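Local coordinates for protein Amy13K (Eubacterium rectale DSM 17629, PDB 6B3P) that probably helps a surface-anchored gut bacterial alpha-amylase hold starch, through two family 26 carbohydrate-binding modules that bind malto-oligosaccharide, at residues A16-I19 and N24-A27; Y18-T23 and L70-L75; G32-A37 and N62-G67. One frame throughout, in Å; residues are numbered along the deposited sequence.

Overall arrangement
All three contacts lie in the first starch-binding module and gather round strand 16-20 of its sheet. Interactions 1 and 2 both start from that strand, share Tyr18 and Ile19, and have centres about 7 Å apart; both touch the same two glucose units. Interaction 3 is centred about 10 Å from interaction 1 and about 14 Å from interaction 2. It begins on strand 33-37, the sheet neighbour of strand 16-20, after interaction 1 has closed, and is nested inside the loop that interaction 2 closes. The first two contacts hold residues of the sugar site (Tyr18, Lys25, Tyr20, Glu22 and Thr23), while the third joins loop 62-67 to strand 33-37 at the surface.

Interaction 1: residues A16-I19 and N24-A27; sequences AAYI and NKPA. With GLC (alpha-D-glucopyranose), chain C; GLC (alpha-D-glucopyranose), chain B; FMT (formic acid), chain R.
Tyr18 and Lys25 meet in a van der Waals and water-bridged contact between strand 16-20 and the loop that follows it, where the chain turns back beside the strand. The Lys25 chain slants past the phenol end of Tyr18: its CE comes within 3.3 Å of Tyr18 OH, and its CD lies at the ring edge, near the ring plane. With CG anti to the backbone N (chi1 179°), the Tyr18 ring reaches out from the strand, and Tyr18 OH and O6 of the chain C glucose share a hydrogen bond of 2.5 Å. That O6 lies in the ring plane, so the sugar is met at the edge of this tyrosine. Trp30 packs edge-to-face against the same ring, and both aromatics belong to the glycan site of this family 26 starch-binding module, seen here with malto-oligosaccharide bound. The lysine chain bends at its last torsion (chi4 69°), and NZ donates to O1 of a formate, probably from the crystallisation liquor, at 2.8 Å as well as to the backbone oxygen of Thr23. Behind the tyrosine, Ile19 carries much of the rest. Its CG2 touches Pro26 CG at 3.8 Å, the two side chains crossing at about a right angle, while its CD1 rests on Ala27 CB, which also touches Ala17 O. The carbonyl oxygen of Ile19 receives a CA-H...O contact from Lys25 CA at 3.5 Å and a hydrogen bond from a water at 2.6 Å; the same water accepts from Ala27 N at 3.0 Å, bridging loop and strand.

Interaction 2: residues Y18-T23 and L70-L75; sequences YIYKET and LKDVTL. With GLC (alpha-D-glucopyranose), chain C; GLC (alpha-D-glucopyranose), chain D; GLC (alpha-D-glucopyranose), chain B; FMT (formic acid), chain V.
Tyr20 and Asp72 stand at about a right angle, ring and carboxylate planes 83° apart, and meet through one very short hydrogen bond: Tyr20 OH donates to Asp72 OD2 at 2.4 Å. The acceptor lies at the ring edge, in plane. Tyr20 holds CG between its backbone N and carbonyl carbon (chi1 70°), which lays the ring beneath the sugar chain. One face carries the chain C glucose, with C6 at 3.7 Å from Tyr20 CD1 and the ring oxygen O5 3.7 Å above the plane, offset toward the rim. Tyr20 is one of the glycan site's aromatics, with Tyr18 and Trp30. At another part of the edge sits the carbon of a formate, probably from the crystallisation liquor, whose O1 accepts from Glu22 N at 2.9 Å. Farther along the loop, Thr23 N donates to O6 of the chain D glucose at 3.0 Å, so backbone as well as ring holds the oligosaccharide. Strand 57-62 runs between the two segments in the sheet, and Asp72 also packs on its Ile60. The bond to a carboxylate probably fixes the Tyr20 hydroxyl and may make the ring more electron-rich, consistent with its stacking on sugar C-H groups.

Interaction 3: residues G32-A37 and N62-G67; sequences GKTMTA and NDDGHG. With FMT (formic acid), chain P; FMT (formic acid), chain S.
An Asx turn at the start of loop 62-67 brings Asp64 to Thr34, in a surface contact beside the glycan-binding module's sheet rather than in its sugar site. Asn62 OD1 accepts from Asp64 N at 2.7 Å, the N-H arriving in the carbonyl plane on a lone pair. The Asp64 carboxylate, its CG anti to the backbone N (chi1 -155°), then reaches across the side chain of Thr34 at about a right angle. Asp64 OD2 stands 3.1 Å from Thr34 OG1 and lies beside the methyl CG2. A water secures the junction more clearly: it donates to Asp64 OD1 at 2.8 Å and to Gly32 O at 2.9 Å, and accepts from Thr34 OG1 at 3.0 Å, which makes the threonine hydroxyl a donor to it. Farther into the loop, an Asx motif has Asp63 OD1 taking His66 N from above the carboxylate plane. His66 ND1 donates to Asp63 O at 3.1 Å, with that oxygen close to the plane of the imidazole, so the histidine ring is tied back to its own loop. Asp14 lies close to the Asp64 carboxylate, a like-charge neighbour that may raise its proton affinity. Strand 16-20 runs between the two sides: its Ala17 pairs through the backbone with Lys33 and its Ala16 with Asn62, while Met35 packs on strands 44-50 and 2-8.

Interaction 1: residues A16-I19 and N24-A27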
loop_
_atom_site.group_PDB
_atom_site.type_symbol
_atom_site.label_atom_id
_atom_site.label_comp_id
_atom_site.label_asym_id
_atom_site.label_seq_id
_atom_site.Cartn_x
_atom_site.Cartn_y
_atom_site.Cartn_z
ATOM N N ALA A 16 10.456 -14.558 -0.734
ATOM C CA ALA A 16 10.800 -13.406 0.085
ATOM C C ALA A 16 11.812 -12.525 -0.634
ATOM O O ALA A 16 12.473 -12.960 -1.582
ATOM C CB ALA A 16 11.347 -13.856 1.435
ATOM N N ALA A 17 11.914 -11.281 -0.179
ATOM C CA ALA A 17 12.877 -10.325 -0.711
ATOM C C ALA A 17 13.895 -9.972 0.367
ATOM O O ALA A 17 13.532 -9.458 1.428
ATOM C CB ALA A 17 12.167 -9.072 -1.213
ATOM N N TYR A 18 15.164 -10.258 0.089
ATOM C CA TYR A 18 16.259 -9.887 0.975
ATOM C C TYR A 18 16.962 -8.662 0.408
ATOM O O TYR A 18 17.404 -8.663 -0.741
ATOM C CB TYR A 18 17.243 -11.045 1.145
ATOM C CG TYR A 18 18.423 -10.723 2.032
ATOM C CD1 TYR A 18 18.270 -10.597 3.406
ATOM C CD2 TYR A 18 19.692 -10.559 1.498
ATOM C CE1 TYR A 18 19.346 -10.308 4.221
ATOM C CE2 TYR A 18 20.775 -10.268 2.304
ATOM C CZ TYR A 18 20.596 -10.143 3.664
ATOM O OH TYR A 18 21.672 -9.858 4.470
ATOM N N ILE A 19 17.054 -7.619 1.226
ATOM C CA ILE A 19 17.601 -6.338 0.799
ATOM C C ILE A 19 18.769 -5.978 1.706
ATOM O O ILE A 19 18.673 -6.129 2.924
ATOM C CB ILE A 19 16.525 -5.229 0.836
ATOM C CG1 ILE A 19 15.391 -5.573 -0.138
ATOM C CG2 ILE A 19 17.129 -3.861 0.497
ATOM C CD1 ILE A 19 14.145 -4.738 0.042
ATOM N N ASN A 24 23.612 -3.512 6.424
ATOM C CA ASN A 24 22.253 -3.100 6.774
ATOM C C ASN A 24 21.263 -4.031 6.083
ATOM O O ASN A 24 21.441 -4.349 4.915
ATOM C CB ASN A 24 21.990 -1.645 6.376
ATOM C CG ASN A 24 22.907 -0.668 7.092
ATOM O OD1 ASN A 24 23.600 0.132 6.463
ATOM N ND2 ASN A 24 22.916 -0.733 8.416
ATOM N N LYS A 25 20.238 -4.470 6.810
ATOM C CA LYS A 25 19.259 -5.427 6.290
ATOM C C LYS A 25 17.832 -4.957 6.580
ATOM O O LYS A 25 17.167 -5.499 7.462
ATOM C CB LYS A 25 19.492 -6.811 6.908
ATOM C CG LYS A 25 20.918 -7.323 6.780
ATOM C CD LYS A 25 21.088 -8.630 7.537
ATOM C CE LYS A 25 22.530 -9.112 7.531
ATOM N NZ LYS A 25 23.428 -8.243 8.344
ATOM N N PRO A 26 17.355 -3.946 5.833
ATOM C CA PRO A 26 16.064 -3.309 6.129
ATOM C C PRO A 26 14.838 -4.220 5.994
ATOM O O PRO A 26 13.800 -3.908 6.581
ATOM C CB PRO A 26 15.993 -2.166 5.107
ATOM C CG PRO A 26 16.959 -2.519 4.043
ATOM C CD PRO A 26 18.050 -3.284 4.717
ATOM N N ALA A 27 14.945 -5.308 5.236
ATOM C CA ALA A 27 13.838 -6.255 5.119
ATOM C C ALA A 27 14.016 -7.424 6.087
ATOM O O ALA A 27 13.252 -8.391 6.050
ATOM C CB ALA A 27 13.715 -6.761 3.680
HETATM C C1 GLC C . 24.010 -12.037 0.727
HETATM C C2 GLC C . 24.935 -11.917 -0.456
HETATM C C3 GLC C . 26.310 -11.424 -0.049
HETATM C C4 GLC C . 26.190 -10.186 0.827
HETATM C C5 GLC C . 25.194 -10.411 1.952
HETATM C C6 GLC C . 24.968 -9.198 2.847
HETATM O O2 GLC C . 24.980 -13.162 -1.074
HETATM O O3 GLC C . 27.100 -11.185 -1.173
HETATM O O4 GLC C . 27.476 -9.876 1.312
HETATM O O5 GLC C . 23.975 -10.810 1.403
HETATM O O6 GLC C . 24.088 -9.424 3.913
HETATM C C1 GLC B . 22.382 -16.464 3.033
HETATM C C2 GLC B . 22.234 -16.259 1.539
HETATM C C3 GLC B . 23.304 -15.284 1.072
HETATM C C4 GLC B . 23.281 -14.003 1.883
HETATM C C5 GLC B . 23.328 -14.317 3.360
HETATM C C6 GLC B . 23.223 -13.025 4.155
HETATM O O2 GLC B . 22.288 -17.489 0.854
HETATM O O3 GLC B . 23.134 -14.971 -0.273
HETATM O O4 GLC B . 24.351 -13.174 1.507
HETATM O O5 GLC B . 22.297 -15.201 3.670
HETATM O O6 GLC B . 23.092 -13.207 5.533
HETATM C C FMT R . 26.256 -9.096 5.983
HETATM O O1 FMT R . 25.798 -8.374 6.860
HETATM O O2 FMT R . 27.393 -8.938 5.543
HETATM O O HOH W 1 16.900 -7.350 4.306
#

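Interaction 2: residues Y18-T23 and L70-L75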
loop_
_atom_site.group_PDB
_atom_site.type_symbol
_atom_site.label_atom_id
_atom_site.label_comp_id
_atom_site.label_asym_id
_atom_site.label_seq_id
_atom_site.Cartn_x
_atom_site.Cartn_y
_atom_site.Cartn_z
ATOM N N TYR A 18 15.164 -10.258 0.089
ATOM C CA TYR A 18 16.259 -9.887 0.975
ATOM C C TYR A 18 16.962 -8.662 0.408
ATOM O O TYR A 18 17.404 -8.663 -0.741
ATOM C CB TYR A 18 17.243 -11.045 1.145
ATOM C CG TYR A 18 18.423 -10.723 2.032
ATOM C CD1 TYR A 18 18.270 -10.597 3.406
ATOM C CD2 TYR A 18 19.692 -10.559 1.498
ATOM C CE1 TYR A 18 19.346 -10.308 4.221
ATOM C CE2 TYR A 18 20.775 -10.268 2.304
ATOM C CZ TYR A 18 20.596 -10.143 3.664
ATOM O OH TYR A 18 21.672 -9.858 4.470
ATOM N N ILE A 19 17.054 -7.619 1.226
ATOM C CA ILE A 19 17.601 -6.338 0.799
ATOM C C ILE A 19 18.769 -5.978 1.706
ATOM O O ILE A 19 18.673 -6.129 2.924
ATOM C CB ILE A 19 16.525 -5.229 0.836
ATOM C CG1 ILE A 19 15.391 -5.573 -0.138
ATOM C CG2 ILE A 19 17.129 -3.861 0.497
ATOM C CD1 ILE A 19 14.145 -4.738 0.042
ATOM N N TYR A 20 19.871 -5.516 1.122
ATOM C CA TYR A 20 21.053 -5.223 1.925
ATOM C C TYR A 20 21.964 -4.136 1.364
ATOM O O TYR A 20 22.055 -3.939 0.149
ATOM C CB TYR A 20 21.875 -6.499 2.128
ATOM C CG TYR A 20 22.562 -7.018 0.879
ATOM C CD1 TYR A 20 23.837 -6.585 0.530
ATOM C CD2 TYR A 20 21.946 -7.953 0.059
ATOM C CE1 TYR A 20 24.472 -7.063 -0.598
ATOM C CE2 TYR A 20 22.575 -8.436 -1.074
ATOM C CZ TYR A 20 23.841 -7.988 -1.397
ATOM O OH TYR A 20 24.489 -8.453 -2.522
ATOM N N LYS A 21 22.635 -3.439 2.280
ATOM C CA LYS A 21 23.663 -2.459 1.946
ATOM C C LYS A 21 24.617 -2.290 3.128
ATOM O O LYS A 21 24.206 -1.857 4.201
ATOM C CB LYS A 21 23.040 -1.111 1.572
ATOM C CG LYS A 21 24.058 -0.031 1.211
ATOM C CD LYS A 21 24.851 -0.382 -0.047
ATOM C CE LYS A 21 25.703 0.796 -0.505
ATOM N NZ LYS A 21 26.589 0.465 -1.658
ATOM N N GLU A 22 25.888 -2.629 2.920
ATOM C CA GLU A 22 26.917 -2.517 3.958
ATOM C C GLU A 22 26.475 -3.137 5.285
ATOM O O GLU A 22 26.630 -2.529 6.346
ATOM C CB GLU A 22 27.298 -1.047 4.170
ATOM C CG GLU A 22 27.874 -0.360 2.932
ATOM C CD GLU A 22 29.201 -0.950 2.483
ATOM O OE1 GLU A 22 29.802 -1.724 3.255
ATOM O OE2 GLU A 22 29.644 -0.638 1.358
ATOM N N THR A 23 25.930 -4.349 5.200
ATOM C CA THR A 23 25.454 -5.123 6.353
ATOM C C THR A 23 24.127 -4.629 6.926
ATOM O O THR A 23 23.573 -5.262 7.824
ATOM C CB THR A 23 26.480 -5.149 7.511
ATOM O OG1 THR A 23 26.514 -3.875 8.168
ATOM C CG2 THR A 23 27.871 -5.515 7.006
ATOM N N LEU A 70 17.699 -16.141 -6.465
ATOM C CA LEU A 70 18.150 -15.566 -7.721
ATOM C C LEU A 70 19.382 -14.699 -7.490
ATOM O O LEU A 70 19.706 -14.348 -6.356
ATOM C CB LEU A 70 17.034 -14.744 -8.364
ATOM C CG LEU A 70 15.691 -15.462 -8.522
ATOM C CD1 LEU A 70 14.699 -14.562 -9.240
ATOM C CD2 LEU A 70 15.848 -16.787 -9.260
ATOM N N LYS A 71 20.061 -14.358 -8.577
ATOM C CA LYS A 71 21.250 -13.520 -8.522
ATOM C C LYS A 71 20.906 -12.106 -8.046
ATOM O O LYS A 71 19.820 -11.596 -8.325
ATOM C CB LYS A 71 21.908 -13.468 -9.899
ATOM C CG LYS A 71 23.388 -13.152 -9.887
ATOM C CD LYS A 71 23.827 -12.630 -11.242
ATOM C CE LYS A 71 25.324 -12.394 -11.301
ATOM N NZ LYS A 71 25.735 -11.846 -12.622
ATOM N N ASP A 72 21.835 -11.481 -7.329
ATOM C CA ASP A 72 21.639 -10.125 -6.813
ATOM C C ASP A 72 21.362 -9.123 -7.930
ATOM O O ASP A 72 21.971 -9.198 -8.996
ATOM C CB ASP A 72 22.872 -9.655 -6.033
ATOM C CG ASP A 72 23.358 -10.674 -5.024
ATOM O OD1 ASP A 72 23.293 -11.889 -5.311
ATOM O OD2 ASP A 72 23.820 -10.252 -3.944
ATOM N N VAL A 73 20.447 -8.188 -7.675
ATOM C CA VAL A 73 20.267 -7.030 -8.549
ATOM C C VAL A 73 20.260 -5.742 -7.726
ATOM O O VAL A 73 19.850 -5.736 -6.564
ATOM C CB VAL A 73 18.965 -7.111 -9.376
ATOM C CG1 VAL A 73 18.989 -8.335 -10.282
ATOM C CG2 VAL A 73 17.734 -7.125 -8.473
ATOM N N THR A 74 20.714 -4.656 -8.344
ATOM C CA THR A 74 20.832 -3.367 -7.671
ATOM C C THR A 74 19.538 -2.563 -7.741
ATOM O O THR A 74 18.938 -2.422 -8.807
ATOM C CB THR A 74 21.975 -2.519 -8.282
ATOM O OG1 THR A 74 23.224 -3.197 -8.110
ATOM C CG2 THR A 74 22.057 -1.142 -7.624
ATOM N N LEU A 75 19.117 -2.047 -6.591
ATOM C CA LEU A 75 18.032 -1.078 -6.521
ATOM C C LEU A 75 18.639 0.314 -6.346
ATOM O O LEU A 75 19.107 0.663 -5.262
ATOM C CB LEU A 75 17.082 -1.401 -5.366
ATOM C CG LEU A 75 16.563 -2.837 -5.266
ATOM C CD1 LEU A 75 15.637 -2.966 -4.060
ATOM C CD2 LEU A 75 15.859 -3.275 -6.549
HETATM C C1 GLC C . 24.010 -12.037 0.727
HETATM C C2 GLC C . 24.935 -11.917 -0.456
HETATM C C3 GLC C . 26.310 -11.424 -0.049
HETATM C C4 GLC C . 26.190 -10.186 0.827
HETATM C C5 GLC C . 25.194 -10.411 1.952
HETATM C C6 GLC C . 24.968 -9.198 2.847
HETATM O O2 GLC C . 24.980 -13.162 -1.074
HETATM O O3 GLC C . 27.100 -11.185 -1.173
HETATM O O4 GLC C . 27.476 -9.876 1.312
HETATM O O5 GLC C . 23.975 -10.810 1.403
HETATM O O6 GLC C . 24.088 -9.424 3.913
HETATM C C1 GLC D . 28.143 -8.826 0.630
HETATM C C2 GLC D . 29.601 -9.169 0.449
HETATM C C3 GLC D . 30.348 -9.064 1.772
HETATM C C4 GLC D . 30.124 -7.714 2.424
HETATM C C5 GLC D . 28.633 -7.447 2.505
HETATM C C6 GLC D . 28.310 -6.056 3.008
HETATM O O2 GLC D . 29.749 -10.445 -0.089
HETATM O O3 GLC D . 31.705 -9.291 1.534
HETATM O O4 GLC D . 30.810 -7.606 3.685
HETATM O O5 GLC D . 28.050 -7.560 1.237
HETATM O O6 GLC D . 26.967 -5.744 2.796
HETATM C C1 GLC B . 22.382 -16.464 3.033
HETATM C C2 GLC B . 22.234 -16.259 1.539
HETATM C C3 GLC B . 23.304 -15.284 1.072
HETATM C C4 GLC B . 23.281 -14.003 1.883
HETATM C C5 GLC B . 23.328 -14.317 3.360
HETATM C C6 GLC B . 23.223 -13.025 4.155
HETATM O O2 GLC B . 22.288 -17.489 0.854
HETATM O O3 GLC B . 23.134 -14.971 -0.273
HETATM O O4 GLC B . 24.351 -13.174 1.507
HETATM O O5 GLC B . 22.297 -15.201 3.670
HETATM O O6 GLC B . 23.092 -13.207 5.533
HETATM C C FMT V . 26.993 -4.509 -0.041
HETATM O O1 FMT V . 26.103 -3.748 0.262
HETATM O O2 FMT V . 28.166 -4.185 0.074
#

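Interaction 3: residues G32-A37 and N62-G67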
loop_
_atom_site.group_PDB
_atom_site.type_symbol
_atom_site.label_atom_id
_atom_site.label_comp_id
_atom_site.label_asym_id
_atom_site.label_seq_id
_atom_site.Cartn_x
_atom_site.Cartn_y
_atom_site.Cartn_z
ATOM N N GLY A 32 14.882 -12.475 4.541
ATOM C CA GLY A 32 14.271 -11.177 4.310
ATOM C C GLY A 32 12.780 -11.183 4.582
ATOM O O GLY A 32 12.305 -11.916 5.449
ATOM N N LYS A 33 12.043 -10.365 3.833
ATOM C CA LYS A 33 10.610 -10.198 4.056
ATOM C C LYS A 33 9.769 -11.017 3.083
ATOM O O LYS A 33 9.926 -10.916 1.867
ATOM C CB LYS A 33 10.227 -8.724 3.946
ATOM C CG LYS A 33 8.795 -8.448 4.351
ATOM C CD LYS A 33 8.519 -6.964 4.461
ATOM C CE LYS A 33 7.114 -6.705 4.976
ATOM N NZ LYS A 33 6.785 -5.255 5.006
ATOM N N THR A 34 8.864 -11.818 3.636
ATOM C CA THR A 34 7.971 -12.649 2.832
ATOM C C THR A 34 7.073 -11.779 1.964
ATOM O O THR A 34 6.519 -10.784 2.429
ATOM C CB THR A 34 7.089 -13.563 3.715
ATOM O OG1 THR A 34 7.922 -14.371 4.553
ATOM C CG2 THR A 34 6.201 -14.471 2.856
ATOM N N MET A 35 6.944 -12.165 0.699
ATOM C CA MET A 35 6.098 -11.450 -0.248
ATOM C C MET A 35 4.725 -12.107 -0.312
ATOM O O MET A 35 4.612 -13.326 -0.449
ATOM C CB MET A 35 6.753 -11.425 -1.628
ATOM C CG MET A 35 8.202 -10.967 -1.600
ATOM S SD MET A 35 8.994 -10.936 -3.216
ATOM C CE MET A 35 8.221 -9.498 -3.950
ATOM N N THR A 36 3.683 -11.287 -0.211
ATOM C CA THR A 36 2.310 -11.778 -0.158
ATOM C C THR A 36 1.707 -11.833 -1.556
ATOM O O THR A 36 2.006 -10.989 -2.400
ATOM C CB THR A 36 1.429 -10.888 0.747
ATOM O OG1 THR A 36 2.043 -10.760 2.035
ATOM C CG2 THR A 36 0.029 -11.478 0.911
ATOM N N ALA A 37 0.865 -12.837 -1.792
ATOM C CA ALA A 37 0.163 -12.982 -3.065
ATOM C C ALA A 37 -0.505 -11.674 -3.465
ATOM O O ALA A 37 -1.283 -11.102 -2.703
ATOM C CB ALA A 37 -0.870 -14.103 -2.980
ATOM N N ASN A 62 14.215 -14.842 -3.312
ATOM C CA ASN A 62 14.489 -16.200 -2.846
ATOM C C ASN A 62 13.196 -16.924 -2.475
ATOM O O ASN A 62 12.132 -16.309 -2.442
ATOM C CB ASN A 62 15.446 -16.158 -1.649
ATOM C CG ASN A 62 14.868 -15.408 -0.463
ATOM O OD1 ASN A 62 13.900 -15.853 0.150
ATOM N ND2 ASN A 62 15.472 -14.268 -0.125
ATOM N N ASP A 63 13.284 -18.224 -2.194
ATOM C CA ASP A 63 12.099 -18.999 -1.824
ATOM C C ASP A 63 11.932 -19.074 -0.306
ATOM O O ASP A 63 11.556 -20.113 0.241
ATOM C CB ASP A 63 12.153 -20.410 -2.434
ATOM C CG ASP A 63 13.370 -21.207 -1.996
ATOM O OD1 ASP A 63 14.171 -20.714 -1.176
ATOM O OD2 ASP A 63 13.517 -22.349 -2.479
ATOM N N ASP A 64 12.221 -17.960 0.359
ATOM C CA ASP A 64 11.915 -17.776 1.777
ATOM C C ASP A 64 12.611 -18.789 2.690
ATOM O O ASP A 64 12.000 -19.324 3.615
ATOM C CB ASP A 64 10.397 -17.838 1.991
ATOM C CG ASP A 64 9.944 -17.093 3.242
ATOM O OD1 ASP A 64 10.777 -16.429 3.893
ATOM O OD2 ASP A 64 8.739 -17.153 3.566
ATOM N N GLY A 65 13.889 -19.045 2.429
ATOM C CA GLY A 65 14.704 -19.842 3.329
ATOM C C GLY A 65 14.737 -21.329 3.028
ATOM O O GLY A 65 15.114 -22.118 3.896
ATOM N N HIS A 66 14.362 -21.712 1.810
ATOM C CA HIS A 66 14.267 -23.126 1.443
ATOM C C HIS A 66 15.262 -23.526 0.352
ATOM O O HIS A 66 15.010 -24.453 -0.419
ATOM C CB HIS A 66 12.835 -23.455 1.009
ATOM C CG HIS A 66 11.842 -23.389 2.128
ATOM N ND1 HIS A 66 10.909 -22.380 2.242
ATOM C CD2 HIS A 66 11.647 -24.202 3.193
ATOM C CE1 HIS A 66 10.178 -22.578 3.326
ATOM N NE2 HIS A 66 10.606 -23.677 3.921
ATOM N N GLY A 67 16.389 -22.821 0.290
ATOM C CA GLY A 67 17.547 -23.295 -0.451
ATOM C C GLY A 67 17.787 -22.716 -1.834
ATOM O O GLY A 67 18.791 -23.052 -2.467
HETATM C C FMT P . 18.274 -20.307 1.313
HETATM O O1 FMT P . 17.490 -20.541 2.215
HETATM O O2 FMT P . 19.482 -20.343 1.504
HETATM C C FMT S . 3.875 -6.386 2.672
HETATM O O1 FMT S . 5.066 -6.146 2.559
HETATM O O2 FMT S . 3.029 -5.592 2.275
HETATM O O HOH W 2 10.730 -14.325 5.693
#